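Local atomic coordinates of Mgp-operon protein 3 (Mycoplasma pneumoniae, PDB entry 6RJ1), a protein that probably takes part in cell adhesion as an immunodominant, adhesin-related surface protein of this human pathogen. Residues 884-896 and 914-928. Numbering follows the deposited sequence.
Sequences NRKGYAVITVSRT and AALAVQNGIASSQDD
The ring of Tyr-888 carries Ser-924 over one face, with Ser-924 CB 3.9 Å from the ring centroid in a CH-pi contact. At the ring edge lie Asp-927 O and Ile-922 CG2, the latter 3.7 Å from Tyr-888 CE2. Tyr-888 CG sits between its backbone N and carbonyl carbon (chi1 54°), which brings the ring alongside strand 922-924. Val-942 and Thr-944 of strand 939-945 also touch this tyrosine.

The second flat group is the amide of Asn-920. Its ND2 donates to Thr-892 OG1 at 2.8 Å, nearly straight (164°) and with the hydroxyl in the amide plane. Thr-892 OG1 is also hydrogen-bonded to Gly-961 O. Asn-920 OD1 takes Ile-922 N at 3.0 Å, in the carbonyl plane, which makes an Asx turn. Both ends of the amide are thus held, and its rotation is fixed. Val-890 CG2 and Ile-922 CG2 pack alongside each other at 3.8 Å.

Farther along, Val-893 straddles two alanines: CG1 meets Ala-915 CB and CG2 meets Ala-917 CB. At the other end, Lys-886 NZ forms a salt bridge with Asp-928 OD2 at 3.5 Å.

Paired backbone bonds join Thr-892 to Val-918 and Tyr-888 to Ser-924. Strand 888-896 lies between strand 862-868 and strands 914-920 and 922-924 in an antiparallel sheet. Between the Ala-889/Ala-923 and Ile-891/Gln-919 pairs the partner chain has two extra residues, a beta bulge, and turns a corner at Gly-921.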
ATOM      1  N   ASN A 884       7.805  23.737   9.188  1.00 85.49           N
ATOM      2  CA  ASN A 884       8.254  22.783  10.206  1.00 85.15           C
ATOM      3  C   ASN A 884       8.849  21.486   9.638  1.00 85.94           C
ATOM      4  O   ASN A 884       8.280  20.404   9.796  1.00 85.08           O
ATOM      5  CB  ASN A 884       7.170  22.489  11.256  1.00 89.02           C
ATOM      6  CG  ASN A 884       7.574  22.952  12.645  1.00122.46           C
ATOM      7  OD1 ASN A 884       7.064  23.954  13.167  1.00119.65           O
ATOM      8  ND2 ASN A 884       8.519  22.248  13.271  1.00112.72           N
ATOM      9  N   ARG A 885      10.031  21.612   9.009  1.00 80.48           N
ATOM     10  CA  ARG A 885      10.813  20.489   8.484  1.00 78.93           C
ATOM     11  C   ARG A 885      11.920  20.217   9.520  1.00 81.46           C
ATOM     12  O   ARG A 885      12.898  19.508   9.256  1.00 81.21           O
ATOM     13  CB  ARG A 885      11.415  20.835   7.114  1.00 76.52           C
ATOM     14  CG  ARG A 885      10.422  20.844   5.968  1.00 79.69           C
ATOM     15  CD  ARG A 885      11.131  20.825   4.632  1.00 81.70           C
ATOM     16  NE  ARG A 885      11.625  19.487   4.305  1.00 83.92           N
ATOM     17  CZ  ARG A 885      12.901  19.120   4.361  1.00 89.80           C
ATOM     18  NH1 ARG A 885      13.834  19.992   4.715  1.00 75.48           N
ATOM     19  NH2 ARG A 885      13.254  17.881   4.055  1.00 73.60           N
ATOM     20  N   LYS A 886      11.730  20.793  10.711  1.00 76.72           N
ATOM     21  CA  LYS A 886      12.606  20.725  11.863  1.00 76.65           C
ATOM     22  C   LYS A 886      11.844  20.092  13.009  1.00 79.95           C
ATOM     23  O   LYS A 886      10.688  20.444  13.264  1.00 79.39           O
ATOM     24  CB  LYS A 886      13.041  22.148  12.255  1.00 79.44           C
ATOM     25  CG  LYS A 886      14.431  22.224  12.845  1.00 96.13           C
ATOM     26  CD  LYS A 886      15.166  23.452  12.331  1.00106.48           C
ATOM     27  CE  LYS A 886      16.273  23.099  11.364  1.00117.08           C
ATOM     28  NZ  LYS A 886      15.773  22.414  10.139  1.00124.88           N
ATOM     29  N   GLY A 887      12.499  19.174  13.699  1.00 76.34           N
ATOM     30  CA  GLY A 887      11.893  18.506  14.839  1.00 76.32           C
ATOM     31  C   GLY A 887      11.709  17.020  14.680  1.00 80.33           C
ATOM     32  O   GLY A 887      12.119  16.425  13.680  1.00 80.07           O
ATOM     33  N   TYR A 888      11.075  16.429  15.684  1.00 76.94           N
ATOM     34  CA  TYR A 888      10.802  15.003  15.782  1.00 76.55           C
ATOM     35  C   TYR A 888       9.675  14.763  16.789  1.00 78.96           C
ATOM     36  O   TYR A 888       9.384  15.629  17.610  1.00 79.07           O
ATOM     37  CB  TYR A 888      12.081  14.240  16.222  1.00 78.22           C
ATOM     38  CG  TYR A 888      12.714  14.768  17.495  1.00 80.51           C
ATOM     39  CD1 TYR A 888      13.679  15.771  17.454  1.00 81.77           C
ATOM     40  CD2 TYR A 888      12.354  14.261  18.741  1.00 82.35           C
ATOM     41  CE1 TYR A 888      14.255  16.270  18.622  1.00 83.00           C
ATOM     42  CE2 TYR A 888      12.919  14.755  19.916  1.00 84.01           C
ATOM     43  CZ  TYR A 888      13.878  15.755  19.855  1.00 93.43           C
ATOM     44  OH  TYR A 888      14.428  16.245  21.027  1.00 99.25           O
ATOM     45  N   ALA A 889       9.083  13.571  16.752  1.00 73.73           N
ATOM     46  CA  ALA A 889       8.036  13.135  17.670  1.00 72.33           C
ATOM     47  C   ALA A 889       8.153  11.621  17.837  1.00 74.87           C
ATOM     48  O   ALA A 889       8.606  10.933  16.918  1.00 75.71           O
ATOM     49  CB  ALA A 889       6.667  13.513  17.124  1.00 72.93           C
ATOM     50  N   VAL A 890       7.801  11.104  19.015  1.00 69.68           N
ATOM     51  CA  VAL A 890       7.880   9.668  19.294  1.00 68.83           C
ATOM     52  C   VAL A 890       6.552   9.139  19.869  1.00 72.26           C
ATOM     53  O   VAL A 890       6.012   9.706  20.830  1.00 71.85           O
ATOM     54  CB  VAL A 890       9.110   9.277  20.172  1.00 72.44           C
ATOM     55  CG1 VAL A 890       9.325   7.766  20.198  1.00 72.26           C
ATOM     56  CG2 VAL A 890      10.381   9.976  19.703  1.00 72.21           C
ATOM     57  N   ILE A 891       6.042   8.048  19.275  1.00 68.04           N
ATOM     58  CA  ILE A 891       4.826   7.367  19.720  1.00 67.10           C
ATOM     59  C   ILE A 891       5.194   6.028  20.379  1.00 73.87           C
ATOM     60  O   ILE A 891       6.051   5.308  19.877  1.00 74.40           O
ATOM     61  CB  ILE A 891       3.793   7.216  18.567  1.00 68.54           C
ATOM     62  CG1 ILE A 891       3.056   8.554  18.321  1.00 67.97           C
ATOM     63  CG2 ILE A 891       2.801   6.058  18.817  1.00 68.20           C
ATOM     64  CD1 ILE A 891       2.209   8.647  17.037  1.00 71.30           C
ATOM     65  N   THR A 892       4.557   5.713  21.502  1.00 71.78           N
ATOM     66  CA  THR A 892       4.741   4.448  22.202  1.00 72.09           C
ATOM     67  C   THR A 892       3.505   3.587  21.969  1.00 77.17           C
ATOM     68  O   THR A 892       2.378   4.067  22.128  1.00 77.76           O
ATOM     69  CB  THR A 892       5.019   4.688  23.696  1.00 78.08           C
ATOM     70  OG1 THR A 892       6.267   5.355  23.814  1.00 79.64           O
ATOM     71  CG2 THR A 892       5.074   3.393  24.507  1.00 74.60           C
ATOM     72  N   VAL A 893       3.713   2.319  21.594  1.00 72.93           N
ATOM     73  CA  VAL A 893       2.610   1.385  21.407  1.00 72.34           C
ATOM     74  C   VAL A 893       2.694   0.290  22.483  1.00 76.77           C
ATOM     75  O   VAL A 893       3.736  -0.337  22.649  1.00 76.12           O
ATOM     76  CB  VAL A 893       2.470   0.855  19.961  1.00 75.73           C
ATOM     77  CG1 VAL A 893       1.325  -0.144  19.855  1.00 75.66           C
ATOM     78  CG2 VAL A 893       2.248   2.005  18.977  1.00 75.34           C
ATOM     79  N   SER A 894       1.611   0.105  23.242  1.00 73.66           N
ATOM     80  CA  SER A 894       1.544  -0.877  24.320  1.00 73.36           C
ATOM     81  C   SER A 894       0.391  -1.849  24.103  1.00 77.30           C
ATOM     82  O   SER A 894      -0.586  -1.502  23.450  1.00 76.03           O
ATOM     83  CB  SER A 894       1.380  -0.169  25.663  1.00 76.99           C
ATOM     84  OG  SER A 894       0.362   0.820  25.634  1.00 86.75           O
ATOM     85  N   ARG A 895       0.499  -3.058  24.665  1.00 74.47           N
ATOM     86  CA  ARG A 895      -0.546  -4.078  24.576  1.00 73.97           C
ATOM     87  C   ARG A 895      -1.676  -3.772  25.557  1.00 81.45           C
ATOM     88  O   ARG A 895      -1.421  -3.273  26.657  1.00 80.97           O
ATOM     89  CB  ARG A 895       0.032  -5.461  24.901  1.00 70.29           C
ATOM     90  CG  ARG A 895       0.844  -6.094  23.797  1.00 72.58           C
ATOM     91  CD  ARG A 895       1.358  -7.445  24.243  1.00 74.02           C
ATOM     92  NE  ARG A 895       1.979  -8.193  23.146  1.00 80.92           N
ATOM     93  CZ  ARG A 895       3.246  -8.062  22.764  1.00 83.24           C
ATOM     94  NH1 ARG A 895       4.044  -7.198  23.372  1.00 61.16           N
ATOM     95  NH2 ARG A 895       3.720  -8.786  21.760  1.00 72.43           N
ATOM     96  N   THR A 896      -2.923  -4.083  25.169  1.00 81.65           N
ATOM     97  CA  THR A 896      -4.127  -3.924  26.001  1.00 83.02           C
ATOM     98  C   THR A 896      -5.032  -5.146  25.823  1.00 90.65           C
ATOM     99  O   THR A 896      -5.000  -5.789  24.772  1.00 90.34           O
ATOM    100  CB  THR A 896      -4.903  -2.615  25.688  1.00 91.40           C
ATOM    101  OG1 THR A 896      -5.306  -2.585  24.321  1.00 92.01           O
ATOM    102  CG2 THR A 896      -4.131  -1.344  26.048  1.00 89.60           C
ATOM    103  N   ALA A 914      -5.906  -5.966  21.839  1.00 82.06           N
ATOM    104  CA  ALA A 914      -5.650  -4.677  21.205  1.00 80.93           C
ATOM    105  C   ALA A 914      -4.332  -4.007  21.599  1.00 83.04           C
ATOM    106  O   ALA A 914      -3.618  -4.480  22.482  1.00 82.65           O
ATOM    107  CB  ALA A 914      -6.823  -3.740  21.464  1.00 81.54           C
ATOM    108  N   ALA A 915      -4.014  -2.909  20.905  1.00 78.36           N
ATOM    109  CA  ALA A 915      -2.838  -2.077  21.114  1.00 77.35           C
ATOM    110  C   ALA A 915      -3.275  -0.658  21.500  1.00 80.72           C
ATOM    111  O   ALA A 915      -4.441  -0.303  21.336  1.00 80.49           O
ATOM    112  CB  ALA A 915      -1.996  -2.045  19.850  1.00 77.91           C
ATOM    113  N   LEU A 916      -2.347   0.142  22.031  1.00 77.22           N
ATOM    114  CA  LEU A 916      -2.613   1.513  22.450  1.00 76.72           C
ATOM    115  C   LEU A 916      -1.445   2.391  22.039  1.00 79.16           C
ATOM    116  O   LEU A 916      -0.323   2.145  22.470  1.00 78.79           O
ATOM    117  CB  LEU A 916      -2.841   1.560  23.974  1.00 76.93           C
ATOM    118  CG  LEU A 916      -3.462   2.836  24.537  1.00 81.92           C
ATOM    119  CD1 LEU A 916      -4.975   2.840  24.374  1.00 82.58           C
ATOM    120  CD2 LEU A 916      -3.114   2.996  25.986  1.00 83.75           C
ATOM    121  N   ALA A 917      -1.704   3.380  21.170  1.00 75.72           N
ATOM    122  CA  ALA A 917      -0.692   4.308  20.664  1.00 75.74           C
ATOM    123  C   ALA A 917      -0.829   5.669  21.313  1.00 80.99           C
ATOM    124  O   ALA A 917      -1.928   6.234  21.325  1.00 82.94           O
ATOM    125  CB  ALA A 917      -0.805   4.442  19.159  1.00 76.39           C
ATOM    126  N   VAL A 918       0.278   6.192  21.860  1.00 76.00           N
ATOM    127  CA  VAL A 918       0.319   7.494  22.533  1.00 75.85           C
ATOM    128  C   VAL A 918       1.631   8.236  22.283  1.00 81.38           C
ATOM    129  O   VAL A 918       2.694   7.617  22.248  1.00 80.35           O
ATOM    130  CB  VAL A 918       0.021   7.424  24.067  1.00 79.05           C
ATOM    131  CG1 VAL A 918      -1.468   7.354  24.359  1.00 78.35           C
ATOM    132  CG2 VAL A 918       0.774   6.288  24.757  1.00 78.99           C
ATOM    133  N   GLN A 919       1.548   9.575  22.158  1.00 79.08           N
ATOM    134  CA  GLN A 919       2.694  10.476  22.040  1.00 78.48           C
ATOM    135  C   GLN A 919       3.309  10.437  23.443  1.00 82.70           C
ATOM    136  O   GLN A 919       2.664  10.836  24.413  1.00 82.02           O
ATOM    137  CB  GLN A 919       2.218  11.886  21.665  1.00 79.32           C
ATOM    138  CG  GLN A 919       2.546  12.259  20.237  1.00 92.81           C
ATOM    139  CD  GLN A 919       3.444  13.473  20.153  1.00116.80           C
ATOM    140  OE1 GLN A 919       3.095  14.474  19.509  1.00113.14           O
ATOM    141  NE2 GLN A 919       4.625  13.415  20.791  1.00108.12           N
ATOM    142  N   ASN A 920       4.498   9.835  23.555  1.00 79.81           N
ATOM    143  CA  ASN A 920       5.152   9.533  24.828  1.00 79.57           C
ATOM    144  C   ASN A 920       5.833  10.691  25.586  1.00 83.47           C
ATOM    145  O   ASN A 920       6.236  10.480  26.723  1.00 83.43           O
ATOM    146  CB  ASN A 920       6.161   8.403  24.633  1.00 79.09           C
ATOM    147  CG  ASN A 920       7.270   8.641  23.629  1.00103.17           C
ATOM    148  OD1 ASN A 920       7.752   9.761  23.413  1.00 98.93           O
ATOM    149  ND2 ASN A 920       7.725   7.565  23.015  1.00 94.20           N
ATOM    150  N   GLY A 921       5.990  11.859  24.975  1.00 79.70           N
ATOM    151  CA  GLY A 921       6.662  12.978  25.632  1.00 79.07           C
ATOM    152  C   GLY A 921       7.975  13.384  24.990  1.00 83.79           C
ATOM    153  O   GLY A 921       8.497  14.463  25.291  1.00 84.12           O
ATOM    154  N   ILE A 922       8.532  12.522  24.111  1.00 80.18           N
ATOM    155  CA  ILE A 922       9.755  12.838  23.382  1.00 79.84           C
ATOM    156  C   ILE A 922       9.302  13.516  22.097  1.00 84.96           C
ATOM    157  O   ILE A 922       8.842  12.853  21.167  1.00 85.06           O
ATOM    158  CB  ILE A 922      10.688  11.628  23.109  1.00 82.70           C
ATOM    159  CG1 ILE A 922      11.035  10.850  24.398  1.00 82.83           C
ATOM    160  CG2 ILE A 922      11.951  12.107  22.383  1.00 83.16           C
ATOM    161  CD1 ILE A 922      11.792   9.505  24.192  1.00 87.01           C
ATOM    162  N   ALA A 923       9.353  14.844  22.088  1.00 82.51           N
ATOM    163  CA  ALA A 923       8.953  15.667  20.952  1.00 82.48           C
ATOM    164  C   ALA A 923       9.691  16.990  20.972  1.00 87.63           C
ATOM    165  O   ALA A 923      10.128  17.444  22.034  1.00 87.31           O
ATOM    166  CB  ALA A 923       7.452  15.907  20.972  1.00 82.95           C
ATOM    167  N   SER A 924       9.853  17.582  19.780  1.00 85.04           N
ATOM    168  CA  SER A 924      10.490  18.870  19.528  1.00 85.44           C
ATOM    169  C   SER A 924      10.098  19.351  18.136  1.00 91.13           C
ATOM    170  O   SER A 924       9.710  18.558  17.283  1.00 90.15           O
ATOM    171  CB  SER A 924      12.008  18.771  19.653  1.00 88.72           C
ATOM    172  OG  SER A 924      12.652  19.959  19.217  1.00 97.49           O
ATOM    173  N   SER A 925      10.197  20.656  17.919  1.00 90.03           N
ATOM    174  CA  SER A 925       9.886  21.292  16.647  1.00 90.92           C
ATOM    175  C   SER A 925      11.048  22.219  16.267  1.00 96.62           C
ATOM    176  O   SER A 925      10.972  22.922  15.260  1.00 98.30           O
ATOM    177  CB  SER A 925       8.581  22.078  16.764  1.00 95.19           C
ATOM    178  OG  SER A 925       8.657  23.042  17.804  1.00105.94           O
ATOM    179  N   GLN A 926      12.133  22.200  17.050  1.00 92.01           N
ATOM    180  CA  GLN A 926      13.261  23.076  16.786  1.00 92.09           C
ATOM    181  C   GLN A 926      14.562  22.354  16.431  1.00 95.84           C
ATOM    182  O   GLN A 926      15.542  23.029  16.101  1.00 96.69           O
ATOM    183  CB  GLN A 926      13.477  24.035  17.981  1.00 93.74           C
ATOM    184  CG  GLN A 926      12.668  25.337  17.911  1.00114.72           C
ATOM    185  CD  GLN A 926      11.172  25.145  18.065  1.00139.87           C
ATOM    186  OE1 GLN A 926      10.401  25.263  17.103  1.00134.02           O
ATOM    187  NE2 GLN A 926      10.725  24.843  19.280  1.00135.96           N
ATOM    188  N   ASP A 927      14.602  21.013  16.473  1.00 90.40           N
ATOM    189  CA  ASP A 927      15.889  20.369  16.218  1.00 89.56           C
ATOM    190  C   ASP A 927      15.882  19.186  15.263  1.00 91.68           C
ATOM    191  O   ASP A 927      14.852  18.548  15.073  1.00 92.49           O
ATOM    192  CB  ASP A 927      16.516  19.945  17.553  1.00 91.35           C
ATOM    193  CG  ASP A 927      17.142  21.071  18.351  1.00 97.71           C
ATOM    194  OD1 ASP A 927      17.823  21.932  17.740  1.00 96.48           O
ATOM    195  OD2 ASP A 927      16.988  21.071  19.589  1.00105.43           O
ATOM    196  N   ASP A 928      17.056  18.876  14.687  1.00 85.50           N
ATOM    197  CA  ASP A 928      17.226  17.740  13.782  1.00 84.35           C
ATOM    198  C   ASP A 928      17.733  16.542  14.555  1.00 83.32           C
ATOM    199  O   ASP A 928      18.776  16.615  15.188  1.00 82.06           O
ATOM    200  CB  ASP A 928      18.143  18.092  12.605  1.00 86.96           C
ATOM    201  CG  ASP A 928      17.517  19.104  11.667  1.00105.72           C
ATOM    202  OD1 ASP A 928      16.441  18.795  11.085  1.00108.28           O
ATOM    203  OD2 ASP A 928      18.095  20.206  11.515  1.00113.04           O
TER